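Local coordinates for protein desmoplakin (Homo sapiens, PDB 3R6N) that probably helps tether intermediate filaments to the desmosomal plaque in cell adhesion, a fragment of its plakin domain forming a rigid array of four spectrin repeats, at residues D53-L58 / Q73-Y78. Numbering follows the deposited sequence.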
loop_
_atom_site.group_PDB
_atom_site.type_symbol
_atom_site.label_atom_id
_atom_site.label_comp_id
_atom_site.label_asym_id
_atom_site.label_seq_id
_atom_site.Cartn_x
_atom_site.Cartn_y
_atom_site.Cartn_z
ATOM N N ASP A 53 53.067 10.660 -39.368
ATOM C CA ASP A 53 53.984 11.541 -40.077
ATOM C C ASP A 53 55.343 10.883 -40.252
ATOM O O ASP A 53 56.130 11.275 -41.113
ATOM C CB ASP A 53 54.141 12.865 -39.331
ATOM C CG ASP A 53 52.960 13.789 -39.533
ATOM O OD1 ASP A 53 51.809 13.301 -39.517
ATOM O OD2 ASP A 53 53.183 15.006 -39.716
ATOM N N TYR A 54 55.610 9.874 -39.434
ATOM C CA TYR A 54 56.901 9.202 -39.452
ATOM C C TYR A 54 57.069 8.294 -40.667
ATOM O O TYR A 54 58.172 7.834 -40.952
ATOM C CB TYR A 54 57.090 8.394 -38.172
ATOM C CG TYR A 54 58.509 7.942 -37.938
ATOM C CD1 TYR A 54 59.474 8.837 -37.500
ATOM C CD2 TYR A 54 58.882 6.619 -38.141
ATOM C CE1 TYR A 54 60.774 8.432 -37.277
ATOM C CE2 TYR A 54 60.183 6.201 -37.919
ATOM C CZ TYR A 54 61.125 7.113 -37.486
ATOM O OH TYR A 54 62.422 6.711 -37.259
ATOM N N ARG A 55 55.977 8.039 -41.379
ATOM C CA ARG A 55 56.031 7.176 -42.552
ATOM C C ARG A 55 56.990 7.734 -43.593
ATOM O O ARG A 55 57.698 6.982 -44.264
ATOM C CB ARG A 55 54.643 6.990 -43.167
ATOM C CG ARG A 55 54.635 6.067 -44.374
ATOM C CD ARG A 55 53.541 5.014 -44.272
ATOM N NE ARG A 55 53.931 3.766 -44.927
ATOM C CZ ARG A 55 53.184 2.666 -44.956
ATOM N NH1 ARG A 55 51.994 2.648 -44.368
ATOM N NH2 ARG A 55 53.629 1.581 -45.576
ATOM N N TRP A 56 57.011 9.056 -43.719
ATOM C CA TRP A 56 57.869 9.718 -44.693
ATOM C C TRP A 56 59.313 9.805 -44.212
ATOM O O TRP A 56 60.245 9.695 -45.006
ATOM C CB TRP A 56 57.320 11.103 -45.043
ATOM C CG TRP A 56 56.133 11.040 -45.957
ATOM C CD1 TRP A 56 56.130 11.224 -47.310
ATOM C CD2 TRP A 56 54.776 10.755 -45.588
ATOM N NE1 TRP A 56 54.856 11.079 -47.804
ATOM C CE2 TRP A 56 54.006 10.790 -46.768
ATOM C CE3 TRP A 56 54.139 10.478 -44.375
ATOM C CZ2 TRP A 56 52.631 10.558 -46.770
ATOM C CZ3 TRP A 56 52.774 10.247 -44.379
ATOM C CH2 TRP A 56 52.036 10.290 -45.568
ATOM N N GLN A 57 59.495 9.998 -42.912
ATOM C CA GLN A 57 60.829 9.967 -42.332
ATOM C C GLN A 57 61.398 8.569 -42.540
ATOM O O GLN A 57 62.603 8.393 -42.725
ATOM C CB GLN A 57 60.771 10.303 -40.841
ATOM C CG GLN A 57 61.907 11.192 -40.341
ATOM C CD GLN A 57 63.262 10.508 -40.383
ATOM O OE1 GLN A 57 63.858 10.348 -41.449
ATOM N NE2 GLN A 57 63.759 10.107 -39.217
ATOM N N LEU A 58 60.511 7.579 -42.521
ATOM C CA LEU A 58 60.900 6.186 -42.710
ATOM C C LEU A 58 61.175 5.877 -44.174
ATOM O O LEU A 58 62.062 5.090 -44.495
ATOM C CB LEU A 58 59.809 5.249 -42.192
ATOM C CG LEU A 58 60.144 3.758 -42.255
ATOM C CD1 LEU A 58 61.204 3.410 -41.222
ATOM C CD2 LEU A 58 58.897 2.911 -42.053
ATOM N N GLN A 73 62.657 -5.618 -42.041
ATOM C CA GLN A 73 62.456 -5.569 -40.597
ATOM C C GLN A 73 61.894 -4.227 -40.129
ATOM O O GLN A 73 61.084 -4.173 -39.208
ATOM C CB GLN A 73 63.764 -5.874 -39.867
ATOM C CG GLN A 73 63.651 -5.787 -38.352
ATOM C CD GLN A 73 64.889 -6.299 -37.642
ATOM O OE1 GLN A 73 65.811 -6.817 -38.274
ATOM N NE2 GLN A 73 64.912 -6.160 -36.319
ATOM N N LEU A 74 62.335 -3.144 -40.758
ATOM C CA LEU A 74 61.838 -1.818 -40.418
ATOM C C LEU A 74 60.389 -1.676 -40.844
ATOM O O LEU A 74 59.555 -1.197 -40.084
ATOM C CB LEU A 74 62.677 -0.730 -41.087
ATOM C CG LEU A 74 64.038 -0.414 -40.471
ATOM C CD1 LEU A 74 64.761 0.634 -41.298
ATOM C CD2 LEU A 74 63.884 0.058 -39.043
ATOM N N GLU A 75 60.094 -2.093 -42.069
ATOM C CA GLU A 75 58.745 -1.976 -42.601
ATOM C C GLU A 75 57.764 -2.827 -41.801
ATOM O O GLU A 75 56.606 -2.457 -41.627
ATOM C CB GLU A 75 58.712 -2.375 -44.077
ATOM C CG GLU A 75 57.428 -1.986 -44.792
ATOM C CD GLU A 75 57.202 -0.482 -44.804
ATOM O OE1 GLU A 75 58.177 0.269 -44.585
ATOM O OE2 GLU A 75 56.049 -0.050 -45.030
ATOM N N GLU A 76 58.236 -3.969 -41.312
ATOM C CA GLU A 76 57.388 -4.885 -40.562
ATOM C C GLU A 76 57.083 -4.322 -39.182
ATOM O O GLU A 76 55.995 -4.527 -38.641
ATOM C CB GLU A 76 58.050 -6.263 -40.452
ATOM C CG GLU A 76 57.252 -7.286 -39.654
ATOM C CD GLU A 76 57.458 -7.157 -38.154
ATOM O OE1 GLU A 76 58.616 -6.968 -37.722
ATOM O OE2 GLU A 76 56.458 -7.237 -37.409
ATOM N N GLU A 77 58.053 -3.613 -38.614
ATOM C CA GLU A 77 57.875 -2.986 -37.313
ATOM C C GLU A 77 56.932 -1.800 -37.419
ATOM O O GLU A 77 56.052 -1.618 -36.583
ATOM C CB GLU A 77 59.214 -2.521 -36.750
ATOM C CG GLU A 77 59.120 -1.934 -35.358
ATOM C CD GLU A 77 58.689 -2.960 -34.323
ATOM O OE1 GLU A 77 59.196 -4.104 -34.370
ATOM O OE2 GLU A 77 57.841 -2.624 -33.465
ATOM N N TYR A 78 57.120 -0.990 -38.452
ATOM C CA TYR A 78 56.299 0.197 -38.629
ATOM C C TYR A 78 54.839 -0.160 -38.892
ATOM O O TYR A 78 53.933 0.432 -38.303
ATOM C CB TYR A 78 56.841 1.081 -39.753
ATOM C CG TYR A 78 56.005 2.316 -39.968
ATOM C CD1 TYR A 78 56.228 3.468 -39.230
ATOM C CD2 TYR A 78 54.976 2.323 -40.896
ATOM C CE1 TYR A 78 55.454 4.596 -39.419
ATOM C CE2 TYR A 78 54.197 3.444 -41.091
ATOM C CZ TYR A 78 54.438 4.579 -40.352
ATOM O OH TYR A 78 53.657 5.696 -40.551
#
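Tyr78 reaches across to Arg55 and Leu58 where helix 34-64 and helix 68-117 pack as an antiparallel pair within the spectrin-repeat rod of the plakin domain; the local axes come within 11.7 Å. Apolar packing centres on the Tyr78 ring. The CB of Tyr78 points toward helix 34-64, and CG lies anti to the backbone N (chi1 180°). Leu58 CD2 sits 3.6 Å from Tyr78 CB and equally near CG, the two side chains lying alongside and running in opposing directions. On another part of the ring, Tyr78 CE1 meets the edge of the Tyr54 ring, near its plane, 4.2 Å from Tyr54 CD2. Leu58 CD1 adds a looser contact with Leu74 CB at 4.4 Å. Helix 5-24 covers Tyr54 and Leu74, with Trp17 stacked on the Tyr54 ring.

The charged contact pairs Arg55 NH2 with Glu75 OE2 at 3.0 Å, a salt bridge whose guanidinium and carboxylate planes are 41° apart. Glu79 is a second acidic partner of NH2, while Lys62 pairs with Glu75 OE1, so positive charge probably offsets the repulsion between Glu75 OE2 and Glu79 OE1, like charges that lie close. Tyr78 CE2 lies over one guanidinium face, but the planes are 65° apart, which rules out a parallel stack. The Tyr78 hydroxyl is hydrogen-bonded to Ile51 O, and Arg55 CD lies 3.6 Å from Tyr78 CE2.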